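Local coordinates for catalytic domain of the nuclear inclusion protein A (nia) (Tobacco etch virus, PDB 1LVM) that cleaves peptide bonds as a chymotrypsin-type viral cysteine protease, probably processing the viral polyprotein at short, specifically recognised sequences, at residues S39-G44 / C159-V164; T51-F56 / S208-N213; G87-I92 / V217-H222; F170-H175 / N185-V190. The protein carries 1 engineered substitution. All coordinates share one frame; numbering follows the deposited sequence.

The chain folds as two antiparallel beta barrels, and its first-barrel segments 39-44, 51-56 and 87-92 pair in the same order with 159-164, 208-213 and 217-222, so contacts 1, 2 and 3 interlock along the chain. Contact 1 joins the barrels near the molecule's centre. Contacts 2 and 3, with centres about 11 Å apart, fasten the segments after the second barrel back onto the first. Contact 4 is a hairpin within the second barrel; its centre is about 9 Å from that of contact 1, and strands 162-165 and 171-179 are neighbours in the sheet. All four reach the bound peptide, and contacts 1, 2 and 3 carry Cys159, His54 and Asp89, consistent with a catalytic triad.

Contact 1. Residues S39-G44 / C159-V164; sequences SLYGIG and CGSPLV
Leu40 meets Cys159 through the first carbons of both side chains, its CB 3.7 Å from Cys159 CB. The same CB of Leu40 lies 3.5 Å from Cys159 O, beside that carbonyl. The next residue, Tyr41, supplies the polar bond: its backbone N donates to Cys159 O at 2.8 Å with a nearly straight N-H...O angle of 167°. Its CG stands beside its own backbone N and anti to the carbonyl carbon (chi1 -63°), which swings the ring so that Cys159 O lies in the ring plane, at the edge, 3.7 Å from CD1. Tyr41 O then faces Gly160, whose CA approaches to 3.3 Å in a CA-H...O contact, while Thr51 OG1 makes a hydrogen bond to the same oxygen. Glycine suits position 160 because its CA must come close to this carbonyl and its phi is positive. Strand 36-45 belongs to the first barrel of the chymotrypsin fold, residues 159-164 lead from a loop into strand 162-165 of the second barrel, and the touching parts run about 20° apart; the sequence Cys-Gly-Ser-Pro is consistent with the nucleophile loop of the family, and Cys159 packs on a polar side chain of the bound peptide. The hydroxyl of Ser161 turns back to Gln158 O. Farther along, past Gly42, Ile43 reaches across obliquely with its outermost carbon: CD1 rests 3.7 Å from Pro162 CB and 3.9 Å from Gly160 O, a branched aliphatic chain against a rigid ring where strand 162-165 begins.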
loop_
_atom_site.group_PDB
_atom_site.type_symbol
_atom_site.label_atom_id
_atom_site.label_comp_id
_atom_site.label_asym_id
_atom_site.label_seq_id
_atom_site.Cartn_x
_atom_site.Cartn_y
_atom_site.Cartn_z
ATOM N N SER A 39 2.788 6.100 10.861
ATOM C CA SER A 39 2.231 4.756 10.772
ATOM C C SER A 39 1.373 4.643 9.522
ATOM O O SER A 39 0.692 5.576 9.130
ATOM C CB SER A 39 1.351 4.458 11.982
ATOM O OG SER A 39 2.109 4.282 13.161
ATOM N N LEU A 40 1.406 3.480 8.902
ATOM C CA LEU A 40 0.628 3.205 7.716
ATOM C C LEU A 40 0.794 1.700 7.440
ATOM O O LEU A 40 1.412 0.953 8.243
ATOM C CB LEU A 40 1.064 4.129 6.509
ATOM C CG LEU A 40 2.332 3.966 5.610
ATOM C CD1 LEU A 40 2.976 5.306 5.415
ATOM C CD2 LEU A 40 3.296 2.899 6.041
ATOM N N TYR A 41 0.220 1.242 6.345
ATOM C CA TYR A 41 0.281 -0.193 6.068
ATOM C C TYR A 41 1.178 -0.636 4.924
ATOM O O TYR A 41 1.626 0.156 4.118
ATOM C CB TYR A 41 -1.142 -0.684 5.759
ATOM C CG TYR A 41 -2.041 -0.516 6.957
ATOM C CD1 TYR A 41 -2.675 0.692 7.226
ATOM C CD2 TYR A 41 -2.251 -1.580 7.816
ATOM C CE1 TYR A 41 -3.532 0.835 8.370
ATOM C CE2 TYR A 41 -3.075 -1.473 8.927
ATOM C CZ TYR A 41 -3.717 -0.293 9.210
ATOM O OH TYR A 41 -4.621 -0.308 10.267
ATOM N N GLY A 42 1.475 -1.927 4.909
ATOM C CA GLY A 42 2.260 -2.510 3.813
ATOM C C GLY A 42 1.690 -3.867 3.453
ATOM O O GLY A 42 0.834 -4.383 4.177
ATOM N N ILE A 43 2.130 -4.422 2.313
ATOM C CA ILE A 43 1.633 -5.696 1.814
ATOM C C ILE A 43 2.812 -6.669 1.734
ATOM O O ILE A 43 3.801 -6.413 1.027
ATOM C CB ILE A 43 1.043 -5.526 0.415
ATOM C CG1 ILE A 43 -0.126 -4.526 0.479
ATOM C CG2 ILE A 43 0.573 -6.919 -0.142
ATOM C CD1 ILE A 43 -0.491 -3.854 -0.844
ATOM N N GLY A 44 2.717 -7.782 2.451
ATOM C CA GLY A 44 3.811 -8.742 2.459
ATOM C C GLY A 44 3.796 -9.668 1.270
ATOM O O GLY A 44 2.736 -10.022 0.753
ATOM N N CYS A 159 -2.924 4.701 4.561
ATOM C CA CYS A 159 -2.043 4.643 3.418
ATOM C C CYS A 159 -1.465 3.238 3.370
ATOM O O CYS A 159 -1.265 2.652 4.430
ATOM C CB CYS A 159 -0.853 5.535 3.629
ATOM S SG CYS A 159 -1.373 7.234 3.290
ATOM N N GLY A 160 -1.160 2.772 2.157
ATOM C CA GLY A 160 -0.549 1.467 1.971
ATOM C C GLY A 160 -1.512 0.325 1.817
ATOM O O GLY A 160 -1.103 -0.815 1.461
ATOM N N SER A 161 -2.790 0.618 2.090
ATOM C CA SER A 161 -3.812 -0.454 1.979
ATOM C C SER A 161 -4.003 -0.761 0.511
ATOM O O SER A 161 -4.091 0.165 -0.301
ATOM C CB SER A 161 -5.135 -0.015 2.618
ATOM O OG SER A 161 -5.024 0.281 4.020
ATOM N N PRO A 162 -4.144 -2.057 0.128
ATOM C CA PRO A 162 -4.320 -2.387 -1.298
ATOM C C PRO A 162 -5.689 -2.034 -1.891
ATOM O O PRO A 162 -6.686 -2.190 -1.199
ATOM C CB PRO A 162 -4.135 -3.928 -1.353
ATOM C CG PRO A 162 -4.638 -4.359 0.052
ATOM C CD PRO A 162 -4.006 -3.278 0.955
ATOM N N LEU A 163 -5.691 -1.569 -3.144
ATOM C CA LEU A 163 -6.920 -1.308 -3.902
ATOM C C LEU A 163 -6.961 -2.604 -4.691
ATOM O O LEU A 163 -5.954 -2.968 -5.288
ATOM C CB LEU A 163 -6.755 -0.105 -4.865
ATOM C CG LEU A 163 -7.075 1.257 -4.220
ATOM C CD1 LEU A 163 -8.447 1.162 -3.460
ATOM C CD2 LEU A 163 -6.011 1.591 -3.209
ATOM N N VAL A 164 -8.092 -3.320 -4.668
ATOM C CA VAL A 164 -8.247 -4.624 -5.319
ATOM C C VAL A 164 -9.396 -4.602 -6.341
ATOM O O VAL A 164 -10.473 -4.068 -6.056
ATOM C CB VAL A 164 -8.600 -5.723 -4.215
ATOM C CG1 VAL A 164 -8.532 -7.114 -4.839
ATOM C CG2 VAL A 164 -7.597 -5.650 -3.033
#

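Contact 2. Residues T51-F56 / S208-N213; sequences TNKHLF and SGWRLN
Lys53 and Trp210 each send CG anti to the backbone N (chi1 -163° and -177°), and this extends the lysine methylenes and the indole toward each other until they cross at about a right angle. Lys53 CG comes within 3.5 Å of Trp210 CH2, and Lys53 CD lies 3.6 Å from the same carbon. The lysine chain then bends at chi3, and its amino group ends at Ile85 O and Arg88 O; its methylenes pack on Trp210, while the amino group reaches Trp219 in a cation-pi contact. Lys53 to Leu55 form a 3-10 turn, closed where Phe56 N donates to Lys53 O at 2.9 Å. Just past it, Phe56 O accepts the backbone N-H of Leu212 at 3.0 Å, bent to 155°. Arg211 CA also sits 3.1 Å from Phe56 O in a strongly bent CA-H...O contact, secondary to the Leu212 bond. On the side-chain side, Phe56 CB packs 4.0 Å from Trp210 CZ3, while the phenyl ring goes on to Ile91 and Ile93 of strand 91-94. Leu212 CD1 reaches His54 CA at 4.1 Å, a branched apolar tip that can lie against backbone without needing a polar partner. The bond to His54 CB points away from 208-213, and the imidazole stacks on an aromatic side chain of the bound peptide. His54 is consistent with the triad histidine of the fold. Apolar packing and one backbone bond thus join the 3-10 turn carrying His54 to 208-213, through groups other than its ring.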
loop_
_atom_site.group_PDB
_atom_site.type_symbol
_atom_site.label_atom_id
_atom_site.label_comp_id
_atom_site.label_asym_id
_atom_site.label_seq_id
_atom_site.Cartn_x
_atom_site.Cartn_y
_atom_site.Cartn_z
ATOM N N THR A 51 5.134 -1.014 0.330
ATOM C CA THR A 51 4.464 0.055 1.084
ATOM C C THR A 51 4.735 1.420 0.446
ATOM O O THR A 51 5.309 1.504 -0.681
ATOM C CB THR A 51 4.852 0.012 2.578
ATOM O OG1 THR A 51 4.042 0.933 3.309
ATOM C CG2 THR A 51 6.388 0.394 2.808
ATOM N N ASN A 52 4.305 2.470 1.119
ATOM C CA ASN A 52 4.493 3.818 0.545
ATOM C C ASN A 52 5.929 4.309 0.727
ATOM O O ASN A 52 6.508 4.135 1.786
ATOM C CB ASN A 52 3.591 4.821 1.282
ATOM C CG ASN A 52 2.136 4.431 1.218
ATOM O OD1 ASN A 52 1.654 3.604 2.017
ATOM N ND2 ASN A 52 1.418 5.021 0.263
ATOM N N LYS A 53 6.484 4.966 -0.291
ATOM C CA LYS A 53 7.797 5.518 -0.186
ATOM C C LYS A 53 7.802 6.585 0.939
ATOM O O LYS A 53 8.819 6.744 1.628
ATOM C CB LYS A 53 8.153 6.170 -1.551
ATOM C CG LYS A 53 9.627 6.443 -1.786
ATOM C CD LYS A 53 9.858 7.127 -3.144
ATOM C CE LYS A 53 9.899 6.123 -4.311
ATOM N NZ LYS A 53 9.981 6.877 -5.614
ATOM N N HIS A 54 6.693 7.298 1.183
ATOM C CA HIS A 54 6.755 8.343 2.197
ATOM C C HIS A 54 6.895 7.833 3.609
ATOM O O HIS A 54 7.060 8.596 4.526
ATOM C CB HIS A 54 5.606 9.370 2.072
ATOM C CG HIS A 54 4.295 8.870 2.535
ATOM N ND1 HIS A 54 3.389 8.306 1.674
ATOM C CD2 HIS A 54 3.735 8.825 3.785
ATOM C CE1 HIS A 54 2.329 7.944 2.365
ATOM N NE2 HIS A 54 2.504 8.242 3.650
ATOM N N LEU A 55 6.828 6.527 3.785
ATOM C CA LEU A 55 7.097 5.957 5.112
ATOM C C LEU A 55 8.533 6.411 5.518
ATOM O O LEU A 55 8.876 6.515 6.707
ATOM C CB LEU A 55 7.113 4.414 4.976
ATOM C CG LEU A 55 7.486 3.642 6.263
ATOM C CD1 LEU A 55 6.562 4.046 7.425
ATOM C CD2 LEU A 55 7.361 2.141 6.008
ATOM N N PHE A 56 9.372 6.573 4.509
ATOM C CA PHE A 56 10.788 6.939 4.721
ATOM C C PHE A 56 11.127 8.418 4.582
ATOM O O PHE A 56 12.210 8.763 4.165
ATOM C CB PHE A 56 11.690 6.066 3.816
ATOM C CG PHE A 56 11.714 4.647 4.258
ATOM C CD1 PHE A 56 12.452 4.272 5.376
ATOM C CD2 PHE A 56 10.969 3.690 3.598
ATOM C CE1 PHE A 56 12.452 2.934 5.827
ATOM C CE2 PHE A 56 10.958 2.345 4.035
ATOM C CZ PHE A 56 11.689 1.963 5.131
ATOM N N SER A 208 20.300 0.987 0.963
ATOM C CA SER A 208 19.851 1.068 2.338
ATOM C C SER A 208 20.140 2.517 2.880
ATOM O O SER A 208 21.010 3.218 2.346
ATOM C CB SER A 208 20.515 -0.059 3.148
ATOM O OG SER A 208 21.874 0.253 3.393
ATOM N N GLY A 209 19.346 2.973 3.848
ATOM C CA GLY A 209 19.509 4.281 4.487
ATOM C C GLY A 209 18.754 5.383 3.771
ATOM O O GLY A 209 18.712 6.520 4.236
ATOM N N TRP A 210 18.099 5.047 2.661
ATOM C CA TRP A 210 17.421 6.118 1.885
ATOM C C TRP A 210 16.241 6.822 2.563
ATOM O O TRP A 210 15.451 6.173 3.254
ATOM C CB TRP A 210 16.995 5.512 0.527
ATOM C CG TRP A 210 16.332 6.480 -0.440
ATOM C CD1 TRP A 210 16.955 7.232 -1.401
ATOM C CD2 TRP A 210 14.953 6.904 -0.429
ATOM N NE1 TRP A 210 16.045 8.110 -1.974
ATOM C CE2 TRP A 210 14.816 7.928 -1.397
ATOM C CE3 TRP A 210 13.822 6.520 0.318
ATOM C CZ2 TRP A 210 13.582 8.580 -1.642
ATOM C CZ3 TRP A 210 12.610 7.151 0.083
ATOM C CH2 TRP A 210 12.491 8.174 -0.892
ATOM N N ARG A 211 16.121 8.157 2.360
ATOM C CA ARG A 211 14.988 8.893 2.888
ATOM C C ARG A 211 14.665 10.032 1.974
ATOM O O ARG A 211 15.454 10.383 1.052
ATOM C CB ARG A 211 15.285 9.518 4.258
ATOM C CG ARG A 211 16.462 10.456 4.191
ATOM C CD ARG A 211 16.458 11.209 5.528
ATOM N NE ARG A 211 17.736 11.816 5.819
ATOM C CZ ARG A 211 18.021 13.089 5.636
ATOM N NH1 ARG A 211 17.090 13.919 5.156
ATOM N NH2 ARG A 211 19.254 13.500 5.917
ATOM N N LEU A 212 13.520 10.620 2.217
ATOM C CA LEU A 212 13.111 11.835 1.482
ATOM C C LEU A 212 13.806 13.030 2.218
ATOM O O LEU A 212 14.292 12.908 3.337
ATOM C CB LEU A 212 11.605 11.996 1.514
ATOM C CG LEU A 212 10.828 11.112 0.521
ATOM C CD1 LEU A 212 9.305 11.187 0.814
ATOM C CD2 LEU A 212 11.104 11.572 -0.910
ATOM N N ASN A 213 13.888 14.177 1.583
ATOM C CA ASN A 213 14.562 15.302 2.209
ATOM C C ASN A 213 13.698 16.532 2.267
ATOM O O ASN A 213 14.213 17.632 2.482
ATOM C CB ASN A 213 15.847 15.629 1.435
#

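Contact 3. Residues G87-I92 / V217-H222; sequences GRDMII and VLWGGH
Trp219 brings the CZ3 corner of its indole up to the CA and CB of Asp89, at the loop that, in the chymotrypsin fold, carries the triad aspartate. Two tight turns meet here: an inverse gamma turn centred on Asp89, and a type I' turn from Trp219 to His222 whose positive phi values suit Gly220 and Gly221. The packed half of the contact is the tip of the indole. Trp219 CZ3 lies 3.5 Å from both Asp89 CA and Asp89 CB, and 3.6 Å from Asp89 OD1, with carboxylate and ring planes 28° apart. Arg88 covers one face with its peptide group, Arg88 C being 4.1 Å from Trp219 CE3. A broad, flat tryptophan can touch peptide and side-chain atoms together. The carboxylate has other partners: OD2 accepts from Asn52 ND2 and bonds to Ser176 OG, and OD1 takes the His54 backbone N-H, a network that would hold it in position. An aromatic side chain of the bound peptide packs on Trp219 and Asp89. Toward the surface the fit relaxes. Gly87 and Gly220 do not bond directly, their O and N being 4.3 Å apart, and a water spans the distance, donating to Gly87 O at a short 2.5 Å and accepting from Gly220 N at 3.1 Å.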
loop_
_atom_site.group_PDB
_atom_site.type_symbol
_atom_site.label_atom_id
_atom_site.label_comp_id
_atom_site.label_asym_id
_atom_site.label_seq_id
_atom_site.Cartn_x
_atom_site.Cartn_y
_atom_site.Cartn_z
ATOM N N GLY A 87 9.583 7.592 -9.416
ATOM C CA GLY A 87 8.479 8.499 -9.663
ATOM C C GLY A 87 7.135 8.209 -9.036
ATOM O O GLY A 87 6.209 8.948 -9.327
ATOM N N ARG A 88 7.037 7.185 -8.182
ATOM C CA ARG A 88 5.749 6.746 -7.523
ATOM C C ARG A 88 5.952 6.734 -6.002
ATOM O O ARG A 88 7.070 6.566 -5.513
ATOM C CB ARG A 88 5.379 5.269 -7.886
ATOM C CG ARG A 88 4.784 5.101 -9.307
ATOM C CD ARG A 88 4.485 3.667 -9.720
ATOM N NE ARG A 88 3.338 3.590 -10.687
ATOM C CZ ARG A 88 3.486 3.737 -11.988
ATOM N NH1 ARG A 88 4.692 3.963 -12.457
ATOM N NH2 ARG A 88 2.450 3.638 -12.829
ATOM N N ASP A 89 4.861 6.874 -5.261
ATOM C CA ASP A 89 4.927 6.762 -3.801
ATOM C C ASP A 89 4.882 5.269 -3.470
ATOM O O ASP A 89 3.936 4.781 -2.775
ATOM C CB ASP A 89 3.716 7.466 -3.178
ATOM C CG ASP A 89 3.667 7.357 -1.650
ATOM O OD1 ASP A 89 4.749 7.285 -0.998
ATOM O OD2 ASP A 89 2.505 7.326 -1.119
ATOM N N MET A 90 5.905 4.545 -3.866
ATOM C CA MET A 90 5.943 3.104 -3.590
ATOM C C MET A 90 7.353 2.623 -3.372
ATOM O O MET A 90 8.292 3.058 -4.069
ATOM C CB MET A 90 5.305 2.287 -4.776
ATOM C CG MET A 90 5.058 0.782 -4.406
ATOM S SD MET A 90 4.375 -0.163 -5.776
ATOM C CE MET A 90 2.656 0.287 -5.495
ATOM N N ILE A 91 7.542 1.728 -2.415
ATOM C CA ILE A 91 8.919 1.263 -2.184
ATOM C C ILE A 91 8.810 -0.180 -1.728
ATOM O O ILE A 91 7.761 -0.595 -1.235
ATOM C CB ILE A 91 9.555 2.151 -1.020
ATOM C CG1 ILE A 91 11.095 1.908 -0.857
ATOM C CG2 ILE A 91 8.837 1.898 0.341
ATOM C CD1 ILE A 91 11.704 2.910 0.137
ATOM N N ILE A 92 9.860 -0.963 -1.935
ATOM C CA ILE A 92 9.774 -2.355 -1.401
ATOM C C ILE A 92 10.862 -2.507 -0.371
ATOM O O ILE A 92 12.003 -2.143 -0.627
ATOM C CB ILE A 92 10.000 -3.426 -2.475
ATOM C CG1 ILE A 92 9.065 -3.185 -3.650
ATOM C CG2 ILE A 92 9.813 -4.851 -1.848
ATOM C CD1 ILE A 92 9.397 -4.064 -4.905
ATOM N N VAL A 217 6.442 16.792 -2.185
ATOM C CA VAL A 217 7.100 16.232 -3.339
ATOM C C VAL A 217 6.218 16.411 -4.574
ATOM O O VAL A 217 5.009 16.616 -4.455
ATOM C CB VAL A 217 7.393 14.742 -3.121
ATOM C CG1 VAL A 217 6.085 13.992 -3.014
ATOM C CG2 VAL A 217 8.219 14.212 -4.241
ATOM N N LEU A 218 6.836 16.322 -5.748
ATOM C CA LEU A 218 6.117 16.496 -7.022
ATOM C C LEU A 218 6.158 15.195 -7.767
ATOM O O LEU A 218 7.092 14.933 -8.535
ATOM C CB LEU A 218 6.769 17.580 -7.906
ATOM C CG LEU A 218 5.857 18.398 -8.824
ATOM C CD1 LEU A 218 4.896 17.516 -9.619
ATOM C CD2 LEU A 218 5.080 19.373 -7.953
ATOM N N TRP A 219 5.138 14.373 -7.528
ATOM C CA TRP A 219 5.013 13.060 -8.189
ATOM C C TRP A 219 3.743 12.956 -9.033
ATOM O O TRP A 219 2.680 13.399 -8.608
ATOM C CB TRP A 219 4.993 11.931 -7.130
ATOM C CG TRP A 219 6.272 11.826 -6.366
ATOM C CD1 TRP A 219 7.510 12.297 -6.753
ATOM C CD2 TRP A 219 6.476 11.148 -5.128
ATOM N NE1 TRP A 219 8.478 11.943 -5.818
ATOM C CE2 TRP A 219 7.861 11.236 -4.815
ATOM C CE3 TRP A 219 5.628 10.466 -4.246
ATOM C CZ2 TRP A 219 8.403 10.672 -3.662
ATOM C CZ3 TRP A 219 6.191 9.897 -3.082
ATOM C CH2 TRP A 219 7.551 10.006 -2.810
ATOM N N GLY A 220 3.881 12.397 -10.229
ATOM C CA GLY A 220 2.746 12.168 -11.094
ATOM C C GLY A 220 1.923 13.413 -11.385
ATOM O O GLY A 220 0.717 13.336 -11.529
ATOM N N GLY A 221 2.566 14.569 -11.443
ATOM C CA GLY A 221 1.850 15.790 -11.771
ATOM C C GLY A 221 1.104 16.470 -10.661
ATOM O O GLY A 221 0.341 17.404 -10.904
ATOM N N HIS A 222 1.323 16.011 -9.440
ATOM C CA HIS A 222 0.667 16.561 -8.251
ATOM C C HIS A 222 1.732 16.961 -7.221
ATOM O O HIS A 222 2.746 16.273 -7.079
ATOM C CB HIS A 222 -0.213 15.484 -7.574
ATOM C CG HIS A 222 -1.508 15.177 -8.283
ATOM N ND1 HIS A 222 -2.692 15.794 -7.947
ATOM C CD2 HIS A 222 -1.825 14.226 -9.213
ATOM C CE1 HIS A 222 -3.689 15.247 -8.632
ATOM N NE2 HIS A 222 -3.189 14.296 -9.405
HETATM O O HOH W 1 6.540 11.001 -10.776
#

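Contact 4. Residues F170-H175 / N185-V190; sequences FIVGIH and NYFTSV
Ile174 and Thr188 bind each other twice through the backbone: Thr188 N donates to Ile174 O at 2.9 Å, and Ile174 N to Thr188 O at 2.9 Å. This is an antiparallel hydrogen-bonded pair, and its two beta-branched side chains lie side by side, pointing the same way. A third bond, Val190 N to Val172 O at 3.0 Å, is straight but arrives well above the carbonyl plane (50° out of it), next to a kink at Val172, where psi is -2°. Gly173 follows in a fully extended form. Having no side chain, it lets the Phe187 ring lie close, with CD1 3.7 Å from Gly173 CA; the backbone N of Gly173 is buried with no partner in the model. Phe187 puts CG between its N and carbonyl carbon (chi1 70°), which folds the ring back along the neighbouring strand until its CZ meets Val172 CG2 at 4.0 Å and Val172 O lies at the ring edge. Val190 CG2 packs 3.4 Å from Val172 C. At the far end Asn185 CB comes up 4.3 Å from His175 CE1, at the ring edge. His175 NE2 bonds a polar side chain of the bound peptide, and Tyr186 OH an acidic one. This twisted beta hairpin belongs to the second chymotrypsin-like barrel; the His175 end is consistent with the S1 pocket, while Tyr186 lies farther along the peptide groove.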
loop_
_atom_site.group_PDB
_atom_site.type_symbol
_atom_site.label_atom_id
_atom_site.label_comp_id
_atom_site.label_asym_id
_atom_site.label_seq_id
_atom_site.Cartn_x
_atom_site.Cartn_y
_atom_site.Cartn_z
ATOM N N PHE A 170 -7.055 -9.041 -8.337
ATOM C CA PHE A 170 -5.634 -8.584 -8.378
ATOM C C PHE A 170 -5.533 -7.227 -7.654
ATOM O O PHE A 170 -6.463 -6.387 -7.700
ATOM C CB PHE A 170 -5.175 -8.354 -9.792
ATOM C CG PHE A 170 -4.828 -9.613 -10.554
ATOM C CD1 PHE A 170 -5.576 -10.791 -10.418
ATOM C CD2 PHE A 170 -3.784 -9.593 -11.450
ATOM C CE1 PHE A 170 -5.268 -11.953 -11.211
ATOM C CE2 PHE A 170 -3.463 -10.739 -12.233
ATOM C CZ PHE A 170 -4.221 -11.918 -12.105
ATOM N N ILE A 171 -4.375 -6.994 -7.055
ATOM C CA ILE A 171 -4.081 -5.722 -6.383
ATOM C C ILE A 171 -3.555 -4.764 -7.488
ATOM O O ILE A 171 -2.624 -5.123 -8.252
ATOM C CB ILE A 171 -3.007 -5.943 -5.336
ATOM C CG1 ILE A 171 -3.652 -6.784 -4.203
ATOM C CG2 ILE A 171 -2.580 -4.561 -4.644
ATOM C CD1 ILE A 171 -2.469 -7.228 -3.195
ATOM N N VAL A 172 -4.188 -3.591 -7.603
ATOM C CA VAL A 172 -3.815 -2.647 -8.650
ATOM C C VAL A 172 -3.143 -1.387 -8.111
ATOM O O VAL A 172 -2.782 -0.481 -8.897
ATOM C CB VAL A 172 -5.037 -2.244 -9.534
ATOM C CG1 VAL A 172 -5.643 -3.513 -10.218
ATOM C CG2 VAL A 172 -6.125 -1.446 -8.661
ATOM N N GLY A 173 -3.021 -1.298 -6.799
ATOM C CA GLY A 173 -2.314 -0.130 -6.234
ATOM C C GLY A 173 -2.433 -0.040 -4.751
ATOM O O GLY A 173 -3.052 -0.947 -4.133
ATOM N N ILE A 174 -1.898 1.042 -4.150
ATOM C CA ILE A 174 -1.996 1.216 -2.718
ATOM C C ILE A 174 -2.464 2.610 -2.378
ATOM O O ILE A 174 -2.085 3.554 -3.021
ATOM C CB ILE A 174 -0.606 0.951 -1.990
ATOM C CG1 ILE A 174 0.471 1.953 -2.492
ATOM C CG2 ILE A 174 -0.127 -0.518 -2.303
ATOM C CD1 ILE A 174 1.827 1.666 -1.685
ATOM N N HIS A 175 -3.267 2.741 -1.335
ATOM C CA HIS A 175 -3.790 4.076 -1.022
ATOM C C HIS A 175 -2.636 5.035 -0.658
ATOM O O HIS A 175 -1.744 4.669 0.098
ATOM C CB HIS A 175 -4.752 4.012 0.145
ATOM C CG HIS A 175 -5.308 5.364 0.506
ATOM N ND1 HIS A 175 -5.994 6.133 -0.407
ATOM C CD2 HIS A 175 -5.185 6.113 1.624
ATOM C CE1 HIS A 175 -6.253 7.308 0.133
ATOM N NE2 HIS A 175 -5.773 7.323 1.360
ATOM N N ASN A 185 -9.845 11.043 -3.543
ATOM C CA ASN A 185 -8.769 10.191 -2.998
ATOM C C ASN A 185 -7.902 9.684 -4.136
ATOM O O ASN A 185 -8.346 9.612 -5.289
ATOM C CB ASN A 185 -9.368 9.044 -2.182
ATOM C CG ASN A 185 -9.909 9.522 -0.812
ATOM O OD1 ASN A 185 -10.782 8.891 -0.206
ATOM N ND2 ASN A 185 -9.387 10.633 -0.334
ATOM N N TYR A 186 -6.657 9.365 -3.814
ATOM C CA TYR A 186 -5.717 8.931 -4.814
ATOM C C TYR A 186 -4.875 7.737 -4.330
ATOM O O TYR A 186 -4.419 7.728 -3.194
ATOM C CB TYR A 186 -4.744 10.081 -5.137
ATOM C CG TYR A 186 -5.450 11.315 -5.802
ATOM C CD1 TYR A 186 -6.089 12.304 -5.016
ATOM C CD2 TYR A 186 -5.478 11.448 -7.171
ATOM C CE1 TYR A 186 -6.738 13.393 -5.620
ATOM C CE2 TYR A 186 -6.144 12.550 -7.794
ATOM C CZ TYR A 186 -6.759 13.505 -7.011
ATOM O OH TYR A 186 -7.391 14.584 -7.654
ATOM N N PHE A 187 -4.697 6.762 -5.216
ATOM C CA PHE A 187 -3.815 5.661 -4.855
ATOM C C PHE A 187 -2.657 5.652 -5.853
ATOM O O PHE A 187 -2.734 6.181 -6.971
ATOM C CB PHE A 187 -4.590 4.303 -4.829
ATOM C CG PHE A 187 -5.031 3.751 -6.172
ATOM C CD1 PHE A 187 -4.208 2.978 -6.946
ATOM C CD2 PHE A 187 -6.383 3.952 -6.612
ATOM C CE1 PHE A 187 -4.697 2.388 -8.144
ATOM C CE2 PHE A 187 -6.872 3.383 -7.767
ATOM C CZ PHE A 187 -6.036 2.588 -8.552
ATOM N N THR A 188 -1.558 5.046 -5.435
ATOM C CA THR A 188 -0.423 4.926 -6.302
ATOM C C THR A 188 -0.599 3.610 -7.022
ATOM O O THR A 188 -0.769 2.546 -6.396
ATOM C CB THR A 188 0.879 4.885 -5.461
ATOM O OG1 THR A 188 1.029 6.146 -4.784
ATOM C CG2 THR A 188 2.077 4.590 -6.327
ATOM N N SER A 189 -0.616 3.684 -8.346
ATOM C CA SER A 189 -0.771 2.528 -9.172
ATOM C C SER A 189 0.421 1.537 -9.153
ATOM O O SER A 189 1.608 1.898 -8.960
ATOM C CB SER A 189 -1.027 2.946 -10.632
ATOM O OG SER A 189 0.113 3.639 -11.153
ATOM N N VAL A 190 0.083 0.262 -9.313
ATOM C CA VAL A 190 1.091 -0.781 -9.442
ATOM C C VAL A 190 1.723 -0.439 -10.810
ATOM O O VAL A 190 0.975 -0.249 -11.797
ATOM C CB VAL A 190 0.398 -2.184 -9.544
ATOM C CG1 VAL A 190 1.318 -3.224 -10.278
ATOM C CG2 VAL A 190 0.012 -2.651 -8.082
#